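PDB 6WTE: B12-binding domain-containing protein from Kitasatospora setae, which acts as TsrM, a radical S-adenosylmethionine methyltransferase that carries cobalamin and a [4Fe-4S] cluster and works by a non-radical mechanism. Local coordinates for residues Thr50-Tyr55 / Ile90-Arg95; Glu30-Glu35 / Ile132-Ala137; Pro16-Ala21 / Arg205-Leu210; Ile445-Leu450 / Arg461-Asp466. One frame throughout, in Å; residues are numbered along the deposited sequence.

Overall arrangement
How a two-cofactor enzyme is knitted together can be followed along this chain. Contacts 1 and 2 lie in the B12-binding domain, their centres about 23 Å apart, and pack helices on the two faces of the parallel part of its mixed sheet: 48-58 with 83-96, and the end of 20-31 with 130-141. Contact 3 spans both in sequence, tying the start of helix 20-31 beside cobalamin to residues 205-210; its Arg205 packs on Tyr55 of contact 1. Contact 4 comes later, about 32 to 36 Å from the other centres, and folds a loop of the radical SAM core, consistent with two cofactor-carrying parts that meet at the cofactors.

Contact 1. Residues Thr50-Tyr55 / Ile90-Arg95; sequences TCLHEY and ITEIRR
Helix-to-helix packing joins Leu52 and His53 of helix 48-58 to Glu92 and Ile93 of helix 83-96, two neighbouring helices on one face of the parallel part of the sheet in the Rossmann-like B12-binding domain. Both are crossover helices of beta-alpha-beta units, hence their nearly common direction: the short axes come within 10.3 Å and cross at -24°. The side chains divide into an apolar layer toward the sheet and a polar layer above it. In the lower layer Leu52 CD1 meets Ile93 CG1 at 4.0 Å, the two side chains running roughly perpendicular, while Leu39 and Val8 of the sheet lie beneath Leu52 and Ile93 respectively. The same methyl, Leu52 CD1, also touches Glu92 CG at 3.8 Å, so the aliphatic part of the glutamate belongs to this layer. Glu92 has CG anti to its own N (chi1 -174°) and then bends at the next bond, lifting its carboxylate to the imidazole. There His53 NE2 donates to Glu92 OE2 over 2.8 Å, with an N-H...O angle of 156°. The oxygen sits in the plane of the imidazole, yet the N-H reaches it from above the carboxylate plane. Arg95 NH1 stands 3.7 Å from Glu92 OE1, a long ion pair without a directed N-H. Histidine and, more weakly, arginine thus attend the carboxylate of a buried residue, and would be expected to stabilise its negative charge.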
# COMPACT_ATOMS: atom_id res chain seq x y z
N THR A 50 24.33 13.42 -0.75
CA THR A 50 24.62 14.82 -0.43
C THR A 50 23.63 15.36 0.59
O THR A 50 24.03 16.05 1.54
CB THR A 50 24.59 15.65 -1.72
OG1 THR A 50 25.69 15.28 -2.55
CG2 THR A 50 24.67 17.15 -1.41
N CYS A 51 22.35 15.04 0.43
CA CYS A 51 21.35 15.47 1.40
C CYS A 51 21.67 14.92 2.79
O CYS A 51 21.62 15.66 3.78
CB CYS A 51 19.96 15.03 0.94
SG CYS A 51 18.66 15.46 2.09
N LEU A 52 22.02 13.63 2.87
CA LEU A 52 22.36 13.03 4.16
C LEU A 52 23.63 13.65 4.75
O LEU A 52 23.69 13.92 5.95
CB LEU A 52 22.54 11.53 4.01
CG LEU A 52 21.34 10.65 3.66
CD1 LEU A 52 21.78 9.20 3.64
CD2 LEU A 52 20.22 10.86 4.67
N HIS A 53 24.65 13.83 3.92
CA HIS A 53 25.91 14.40 4.40
C HIS A 53 25.70 15.77 5.01
O HIS A 53 26.24 16.07 6.09
CB HIS A 53 26.92 14.47 3.26
CG HIS A 53 27.32 13.13 2.74
ND1 HIS A 53 27.91 12.96 1.50
CD2 HIS A 53 27.22 11.90 3.28
CE1 HIS A 53 28.16 11.68 1.31
NE2 HIS A 53 27.74 11.01 2.37
N GLU A 54 24.90 16.62 4.36
CA GLU A 54 24.61 17.93 4.92
C GLU A 54 23.90 17.81 6.26
O GLU A 54 24.28 18.46 7.24
CB GLU A 54 23.77 18.76 3.94
CG GLU A 54 24.45 19.04 2.61
CD GLU A 54 23.50 19.62 1.57
OE1 GLU A 54 22.28 19.33 1.64
OE2 GLU A 54 23.97 20.37 0.68
N TYR A 55 22.88 16.95 6.34
CA TYR A 55 22.05 16.91 7.54
C TYR A 55 22.87 16.48 8.76
O TYR A 55 22.84 17.14 9.80
CB TYR A 55 20.84 15.99 7.36
CG TYR A 55 19.97 15.98 8.60
CD1 TYR A 55 19.01 16.96 8.80
CD2 TYR A 55 20.15 15.03 9.59
CE1 TYR A 55 18.23 16.98 9.94
CE2 TYR A 55 19.39 15.04 10.74
CZ TYR A 55 18.43 16.02 10.91
OH TYR A 55 17.66 16.02 12.05
N ILE A 90 20.01 3.23 4.28
CA ILE A 90 20.20 2.99 5.71
C ILE A 90 21.68 2.78 6.03
O ILE A 90 22.18 3.23 7.06
CB ILE A 90 19.34 1.80 6.17
CG1 ILE A 90 17.86 2.20 6.13
CG2 ILE A 90 19.78 1.34 7.56
CD1 ILE A 90 16.89 1.04 6.33
N THR A 91 22.40 2.09 5.14
CA THR A 91 23.83 1.86 5.38
C THR A 91 24.59 3.18 5.42
O THR A 91 25.48 3.36 6.27
CB THR A 91 24.40 0.93 4.32
OG1 THR A 91 23.80 -0.37 4.46
CG2 THR A 91 25.91 0.79 4.47
N GLU A 92 24.25 4.12 4.54
CA GLU A 92 24.89 5.43 4.58
C GLU A 92 24.53 6.18 5.86
O GLU A 92 25.39 6.83 6.46
CB GLU A 92 24.50 6.24 3.34
CG GLU A 92 25.22 7.57 3.22
CD GLU A 92 26.72 7.42 2.99
OE1 GLU A 92 27.15 6.37 2.47
OE2 GLU A 92 27.47 8.36 3.34
N ILE A 93 23.27 6.10 6.29
CA ILE A 93 22.87 6.74 7.54
C ILE A 93 23.75 6.25 8.69
O ILE A 93 24.26 7.05 9.49
CB ILE A 93 21.38 6.47 7.83
CG1 ILE A 93 20.49 7.33 6.92
CG2 ILE A 93 21.07 6.76 9.29
CD1 ILE A 93 19.01 6.93 6.96
N ARG A 94 23.95 4.94 8.78
CA ARG A 94 24.70 4.37 9.90
C ARG A 94 26.18 4.69 9.83
O ARG A 94 26.88 4.57 10.84
CB ARG A 94 24.48 2.86 9.96
CG ARG A 94 23.02 2.50 10.22
CD ARG A 94 22.79 1.00 10.32
NE ARG A 94 23.39 0.42 11.52
CZ ARG A 94 22.85 0.50 12.73
NH1 ARG A 94 21.71 1.15 12.91
NH2 ARG A 94 23.46 -0.07 13.77
N ARG A 95 26.69 5.09 8.65
CA ARG A 95 28.05 5.61 8.58
C ARG A 95 28.17 7.01 9.16
O ARG A 95 29.28 7.42 9.52
CB ARG A 95 28.55 5.61 7.12
CG ARG A 95 28.78 4.22 6.54
CD ARG A 95 29.58 4.28 5.24
NE ARG A 95 29.46 3.05 4.46
CZ ARG A 95 29.67 2.95 3.15
NH1 ARG A 95 30.00 4.03 2.45
NH2 ARG A 95 29.53 1.78 2.54

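Contact 2. Residues Glu30-Glu35 / Ile132-Ala137; sequences EDEGFE and ILCELA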
# COMPACT_ATOMS: atom_id res chain seq x y z
N GLU A 30 5.61 15.40 18.06
CA GLU A 30 5.57 16.80 18.47
C GLU A 30 4.62 17.02 19.64
O GLU A 30 4.92 17.78 20.57
CB GLU A 30 5.19 17.69 17.29
CG GLU A 30 6.27 17.81 16.23
CD GLU A 30 5.89 18.75 15.10
OE1 GLU A 30 4.68 19.01 14.93
OE2 GLU A 30 6.80 19.23 14.40
N ASP A 31 3.45 16.36 19.61
CA ASP A 31 2.49 16.51 20.70
C ASP A 31 3.03 15.96 22.02
O ASP A 31 2.58 16.39 23.08
CB ASP A 31 1.17 15.82 20.35
CG ASP A 31 0.38 16.57 19.28
OD1 ASP A 31 0.82 17.65 18.85
OD2 ASP A 31 -0.69 16.07 18.89
N GLU A 32 3.98 15.03 21.97
CA GLU A 32 4.61 14.48 23.17
C GLU A 32 5.89 15.22 23.55
O GLU A 32 6.62 14.76 24.43
CB GLU A 32 4.92 13.00 22.97
CG GLU A 32 3.68 12.12 22.92
CD GLU A 32 2.93 12.08 24.24
OE1 GLU A 32 3.58 12.20 25.30
OE2 GLU A 32 1.69 11.95 24.21
N GLY A 33 6.17 16.35 22.91
CA GLY A 33 7.27 17.19 23.32
C GLY A 33 8.59 16.98 22.61
O GLY A 33 9.60 17.53 23.05
N PHE A 34 8.60 16.22 21.52
CA PHE A 34 9.83 16.01 20.77
C PHE A 34 9.94 16.99 19.62
O PHE A 34 8.93 17.50 19.10
CB PHE A 34 9.90 14.57 20.24
CG PHE A 34 10.00 13.55 21.33
CD1 PHE A 34 11.23 13.26 21.92
CD2 PHE A 34 8.87 12.91 21.79
CE1 PHE A 34 11.32 12.34 22.94
CE2 PHE A 34 8.95 11.98 22.81
CZ PHE A 34 10.18 11.70 23.38
N GLU A 35 11.18 17.28 19.22
CA GLU A 35 11.45 18.02 18.01
C GLU A 35 11.63 17.02 16.88
O GLU A 35 12.34 16.03 17.04
CB GLU A 35 12.70 18.89 18.17
CG GLU A 35 13.03 19.74 16.97
CD GLU A 35 14.33 20.51 17.14
OE1 GLU A 35 15.06 20.23 18.12
OE2 GLU A 35 14.61 21.40 16.31
N ILE A 132 3.93 3.65 19.60
CA ILE A 132 5.17 2.93 19.90
C ILE A 132 6.38 3.83 19.69
O ILE A 132 7.32 3.82 20.49
CB ILE A 132 5.26 1.66 19.03
CG1 ILE A 132 4.11 0.71 19.36
CG2 ILE A 132 6.64 0.97 19.20
CD1 ILE A 132 3.97 -0.47 18.42
N LEU A 133 6.37 4.63 18.62
CA LEU A 133 7.51 5.50 18.35
C LEU A 133 7.69 6.54 19.44
O LEU A 133 8.83 6.88 19.80
CB LEU A 133 7.34 6.17 16.98
CG LEU A 133 8.51 7.04 16.53
CD1 LEU A 133 9.82 6.25 16.58
CD2 LEU A 133 8.28 7.60 15.12
N CYS A 134 6.59 7.08 19.98
CA CYS A 134 6.71 8.03 21.08
C CYS A 134 7.33 7.37 22.31
O CYS A 134 8.15 7.98 23.00
CB CYS A 134 5.36 8.63 21.44
SG CYS A 134 4.78 9.83 20.24
N GLU A 135 6.91 6.14 22.63
CA GLU A 135 7.51 5.46 23.77
C GLU A 135 8.98 5.17 23.51
O GLU A 135 9.81 5.33 24.41
CB GLU A 135 6.74 4.17 24.08
CG GLU A 135 5.31 4.43 24.53
CD GLU A 135 4.63 3.21 25.13
OE1 GLU A 135 5.33 2.22 25.45
OE2 GLU A 135 3.39 3.25 25.29
N LEU A 136 9.32 4.78 22.28
CA LEU A 136 10.72 4.55 21.94
C LEU A 136 11.54 5.83 22.06
O LEU A 136 12.61 5.84 22.69
CB LEU A 136 10.82 3.97 20.52
CG LEU A 136 12.24 3.67 20.00
CD1 LEU A 136 12.97 2.65 20.86
CD2 LEU A 136 12.19 3.23 18.54
N ALA A 137 11.04 6.93 21.49
CA ALA A 137 11.76 8.20 21.60
C ALA A 137 11.93 8.60 23.06
O ALA A 137 12.97 9.15 23.44
CB ALA A 137 11.02 9.29 20.82
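Phe34, whose backbone N makes the outer bond of the Schellman motif that closes helix 20-31, lays one ring face against Ala137 of helix 130-141. The alanine methyl makes a CH-pi contact: Ala137 CB is 3.8 Å from the centroid of the Phe34 ring and 19° off its normal, displaced toward the rim on the CZ side. The carbonyl of Ala137 lies beyond the rim, its O 3.6 Å from Phe34 CE1. What brings the ring there is the helix ending. Gly33, with positive phi, is the C-prime residue; its N bonds Glu30 O at 3.0 Å while Phe34 N reaches back to Leu29 O, and a beta carbon on Gly33 would press on the carbonyl O of Glu32. The chain then turns into strand 35-40, an outer strand of the Rossmann-like sheet. Phe34 keeps CG beside its backbone N and opposite the carbonyl carbon (chi1 -65°), which carries the ring to helix 130-141. An alanine in place of Phe34 is likely to leave the Ala137 methyl without its aromatic cover and to open a gap between the helix end and helix 130-141, besides removing the cation-pi partner of Arg3. One turn back along helix 130-141, Cys134 packs against the aliphatic part of the solvent-exposed Glu32, whose CG lies 3.7 Å from Cys134 SG. Leu29 of helix 20-31 touches both Phe34 and Cys134.

Contact 3. Residues Pro16-Ala21 / Arg205-Leu210; sequences PIAPYA and RKVDNL
Val207 and Asn209 pack against Pro19 and Ala18 where the loop of the B12-binding domain beside cobalamin turns into helix 20-31. This is the loop after the first strand of the Rossmann-like fold; Ile17 of this loop and Tyr20 and Ala21 at the helix start touch the cofactor. Along 205-210, Arg205 and Lys206 come first, and neither touches 16-21. Val207 carries the apolar part. Its CG1 points opposite the backbone N (chi1 175°), leaving CG2 beside it, and this sets the two methyls alongside the CG-CD edge of the proline ring: CG2 of Val207 meets CG of Pro19 at 3.9 Å, and CG1 of Val207 lies 4.0 Å from CD of Pro19. The side chains run past each other in opposite senses. Pro19 is the centre of an inverse gamma turn, whose bond from Tyr20 N to Ala18 O (2.9 Å) is weak. More loosely, CG1 of Val207 also approaches CB of Ala18, at 4.4 Å. Asp208 turns away and is the N-cap of helix 209-214, its OD1 accepting from Glu211 N. Asn209, the first residue of that helix, uses its amide nitrogen on Asp23 OD2 and Arg200 O, two bonds that fix the rotation of the group. The other end of the same amide then faces the alanine methyl, with Asn209 OD1 4.1 Å from Ala18 CB.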
# COMPACT_ATOMS: atom_id res chain seq x y z
N PRO A 16 5.64 10.87 -7.68
CA PRO A 16 5.88 10.86 -6.24
C PRO A 16 4.59 10.88 -5.43
O PRO A 16 3.62 11.54 -5.78
CB PRO A 16 6.69 12.14 -6.02
CG PRO A 16 6.19 13.06 -7.09
CD PRO A 16 5.90 12.19 -8.28
N ILE A 17 4.61 10.13 -4.33
CA ILE A 17 3.48 10.03 -3.40
C ILE A 17 3.97 10.49 -2.04
O ILE A 17 4.95 9.95 -1.52
CB ILE A 17 2.93 8.60 -3.33
CG1 ILE A 17 2.29 8.20 -4.67
CG2 ILE A 17 1.98 8.45 -2.15
CD1 ILE A 17 1.21 9.16 -5.13
N ALA A 18 3.28 11.47 -1.45
CA ALA A 18 3.72 12.02 -0.18
C ALA A 18 3.78 10.92 0.88
O ALA A 18 2.88 10.08 0.96
CB ALA A 18 2.77 13.13 0.29
N PRO A 19 4.85 10.88 1.68
CA PRO A 19 4.96 9.89 2.79
C PRO A 19 4.09 10.27 3.98
O PRO A 19 4.54 10.78 5.01
CB PRO A 19 6.45 9.93 3.13
CG PRO A 19 6.85 11.33 2.78
CD PRO A 19 6.07 11.70 1.55
N TYR A 20 2.79 10.00 3.82
CA TYR A 20 1.78 10.35 4.81
C TYR A 20 2.16 9.84 6.19
O TYR A 20 1.91 10.51 7.21
CB TYR A 20 0.45 9.77 4.34
CG TYR A 20 -0.81 10.16 5.08
CD1 TYR A 20 -0.82 11.19 6.01
CD2 TYR A 20 -2.00 9.49 4.82
CE1 TYR A 20 -2.00 11.54 6.67
CE2 TYR A 20 -3.17 9.83 5.46
CZ TYR A 20 -3.17 10.85 6.38
OH TYR A 20 -4.35 11.17 7.02
N ALA A 21 2.78 8.65 6.25
CA ALA A 21 3.22 8.08 7.52
C ALA A 21 4.00 9.09 8.34
O ALA A 21 3.80 9.20 9.56
CB ALA A 21 4.08 6.85 7.26
N ARG A 205 12.19 20.66 6.35
CA ARG A 205 12.33 19.49 7.22
C ARG A 205 10.99 19.02 7.77
O ARG A 205 10.91 18.45 8.86
CB ARG A 205 13.32 19.76 8.35
CG ARG A 205 14.63 20.34 7.82
CD ARG A 205 15.81 19.99 8.69
NE ARG A 205 17.07 20.12 7.96
CZ ARG A 205 18.22 20.49 8.50
NH1 ARG A 205 18.29 20.78 9.80
NH2 ARG A 205 19.31 20.58 7.75
N LYS A 206 9.93 19.25 7.00
CA LYS A 206 8.63 18.61 7.19
C LYS A 206 8.16 18.14 5.83
O LYS A 206 8.59 18.67 4.80
CB LYS A 206 7.60 19.56 7.81
CG LYS A 206 7.96 20.12 9.17
CD LYS A 206 7.97 19.01 10.21
CE LYS A 206 8.33 19.56 11.58
NZ LYS A 206 9.71 20.09 11.60
N VAL A 207 7.30 17.12 5.81
CA VAL A 207 6.75 16.65 4.54
C VAL A 207 6.09 17.83 3.83
O VAL A 207 5.27 18.55 4.42
CB VAL A 207 5.76 15.49 4.76
CG1 VAL A 207 5.11 15.12 3.45
CG2 VAL A 207 6.47 14.27 5.34
N ASP A 208 6.46 18.04 2.57
CA ASP A 208 5.97 19.17 1.77
C ASP A 208 4.78 18.69 0.94
O ASP A 208 4.93 18.24 -0.20
CB ASP A 208 7.07 19.72 0.88
CG ASP A 208 6.72 21.07 0.28
OD1 ASP A 208 5.51 21.41 0.21
OD2 ASP A 208 7.65 21.79 -0.14
N ASN A 209 3.58 18.81 1.50
CA ASN A 209 2.41 18.22 0.86
C ASN A 209 2.06 18.90 -0.46
O ASN A 209 1.70 18.22 -1.42
CB ASN A 209 1.23 18.23 1.82
CG ASN A 209 1.33 17.12 2.86
OD1 ASN A 209 0.98 15.98 2.58
ND2 ASN A 209 1.82 17.45 4.05
N LEU A 210 2.18 20.23 -0.53
CA LEU A 210 1.84 20.91 -1.77
C LEU A 210 2.81 20.53 -2.89
O LEU A 210 2.40 20.40 -4.05
CB LEU A 210 1.82 22.43 -1.57
CG LEU A 210 1.42 23.23 -2.81
CD1 LEU A 210 -0.03 22.92 -3.22
CD2 LEU A 210 1.62 24.71 -2.57

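Contact 4. Residues Ile445-Leu450 / Arg461-Asp466; sequences IVLKPL and RQFMFD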
# COMPACT_ATOMS: atom_id res chain seq x y z
N ILE A 445 11.47 -24.02 -5.67
CA ILE A 445 11.32 -23.17 -4.50
C ILE A 445 10.68 -24.00 -3.40
O ILE A 445 9.52 -24.41 -3.51
CB ILE A 445 10.48 -21.93 -4.82
CG1 ILE A 445 11.13 -21.13 -5.95
CG2 ILE A 445 10.31 -21.07 -3.58
CD1 ILE A 445 10.27 -20.00 -6.49
N VAL A 446 11.42 -24.24 -2.32
CA VAL A 446 10.95 -25.05 -1.20
C VAL A 446 10.77 -24.12 -0.01
O VAL A 446 11.74 -23.76 0.66
CB VAL A 446 11.92 -26.20 -0.88
CG1 VAL A 446 11.42 -26.96 0.33
CG2 VAL A 446 12.06 -27.13 -2.08
N LEU A 447 9.52 -23.77 0.28
CA LEU A 447 9.21 -22.91 1.40
C LEU A 447 9.02 -23.72 2.68
O LEU A 447 8.78 -24.93 2.64
CB LEU A 447 7.94 -22.10 1.13
CG LEU A 447 7.94 -21.22 -0.11
CD1 LEU A 447 6.59 -20.53 -0.26
CD2 LEU A 447 9.07 -20.21 -0.02
N LYS A 448 9.13 -23.03 3.81
CA LYS A 448 8.95 -23.62 5.12
C LYS A 448 7.80 -22.93 5.84
O LYS A 448 7.78 -21.69 5.90
CB LYS A 448 10.25 -23.50 5.97
CG LYS A 448 11.45 -24.21 5.34
CD LYS A 448 12.77 -23.86 6.02
CE LYS A 448 12.84 -24.37 7.44
NZ LYS A 448 14.23 -24.28 7.99
N PRO A 449 6.84 -23.67 6.38
CA PRO A 449 5.84 -23.06 7.26
C PRO A 449 6.50 -22.46 8.49
O PRO A 449 7.58 -22.88 8.91
CB PRO A 449 4.92 -24.23 7.64
CG PRO A 449 5.16 -25.26 6.59
CD PRO A 449 6.59 -25.11 6.19
N LEU A 450 5.81 -21.47 9.07
CA LEU A 450 6.36 -20.72 10.20
C LEU A 450 6.83 -21.64 11.33
O LEU A 450 7.90 -21.41 11.92
CB LEU A 450 5.32 -19.73 10.73
CG LEU A 450 5.65 -19.07 12.06
CD1 LEU A 450 6.88 -18.17 11.96
CD2 LEU A 450 4.46 -18.27 12.57
N ARG A 461 11.82 -13.93 5.37
CA ARG A 461 12.78 -13.60 4.32
C ARG A 461 12.68 -14.55 3.13
O ARG A 461 13.04 -14.16 2.01
CB ARG A 461 14.20 -13.60 4.89
CG ARG A 461 14.76 -14.98 5.22
CD ARG A 461 15.97 -14.88 6.15
NE ARG A 461 16.53 -16.20 6.40
CZ ARG A 461 17.04 -16.60 7.57
NH1 ARG A 461 17.06 -15.78 8.61
NH2 ARG A 461 17.51 -17.83 7.68
N GLN A 462 12.19 -15.78 3.34
CA GLN A 462 12.18 -16.76 2.26
C GLN A 462 11.27 -16.35 1.11
O GLN A 462 11.41 -16.86 -0.00
CB GLN A 462 11.75 -18.13 2.79
CG GLN A 462 10.35 -18.13 3.35
CD GLN A 462 9.90 -19.48 3.90
OE1 GLN A 462 10.40 -20.53 3.51
NE2 GLN A 462 8.93 -19.44 4.82
N PHE A 463 10.32 -15.45 1.36
CA PHE A 463 9.46 -15.01 0.28
C PHE A 463 10.12 -13.97 -0.62
O PHE A 463 9.56 -13.64 -1.67
CB PHE A 463 8.15 -14.47 0.86
CG PHE A 463 7.29 -15.53 1.47
CD1 PHE A 463 7.52 -15.97 2.77
CD2 PHE A 463 6.26 -16.12 0.74
CE1 PHE A 463 6.74 -16.95 3.33
CE2 PHE A 463 5.47 -17.12 1.30
CZ PHE A 463 5.70 -17.53 2.60
N MET A 464 11.29 -13.46 -0.24
CA MET A 464 12.00 -12.46 -1.02
C MET A 464 13.45 -12.83 -1.33
O MET A 464 14.00 -12.31 -2.31
CB MET A 464 11.98 -11.11 -0.28
CG MET A 464 12.51 -9.94 -1.08
SD MET A 464 12.03 -8.38 -0.31
CE MET A 464 10.26 -8.41 -0.57
N PHE A 465 14.08 -13.70 -0.55
CA PHE A 465 15.48 -14.05 -0.71
C PHE A 465 15.64 -15.56 -0.74
O PHE A 465 14.92 -16.29 -0.06
CB PHE A 465 16.33 -13.50 0.44
CG PHE A 465 16.23 -12.01 0.62
CD1 PHE A 465 17.07 -11.16 -0.08
CD2 PHE A 465 15.32 -11.46 1.52
CE1 PHE A 465 16.99 -9.79 0.09
CE2 PHE A 465 15.24 -10.09 1.69
CZ PHE A 465 16.08 -9.25 0.98
N ASP A 466 16.62 -16.03 -1.51
CA ASP A 466 16.92 -17.45 -1.47
C ASP A 466 17.90 -17.75 -0.33
O ASP A 466 18.25 -16.88 0.46
CB ASP A 466 17.44 -17.94 -2.83
CG ASP A 466 18.81 -17.38 -3.21
OD1 ASP A 466 19.50 -16.76 -2.38
OD2 ASP A 466 19.20 -17.59 -4.38
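The flat amide of Gln462 meets the backbone of Lys448 with both its polar atoms. Lys448 O lies in the plane of this amide, and Gln462 NE2 donates to it over 2.7 Å at a nearly straight 173°, arriving on a lone pair in the carbonyl plane. At the other corner OE1 of Gln462 accepts from Lys448 N at 2.8 Å (157°), the donor tilted modestly from the plane of the C=O. The second flat group, the Phe463 ring, takes Leu447 CD1 at a slant, 3.9 Å from its CE2. One side chain thus pairs with the N and O of a single extended residue, as the backbone of an adjacent beta strand would, although neither segment is a regular strand. Within the radical SAM core this closes the excursion that contains helix 456-461. Gln462 achieves it from the crowded position between its own N and carbonyl carbon (chi1 62°), with the chain extended from there. OE1 also rests 3.4 Å from Leu447 CA, and NE2 has a second acceptor in Tyr459 O. A leucine at Gln462 would probably leave Lys448 N and O without these mates and the two segments less firmly joined. Leu447 itself is lodged against Ile423 and Cys427 of helix 418-427, and the Lys448 ammonium turns away to Glu458.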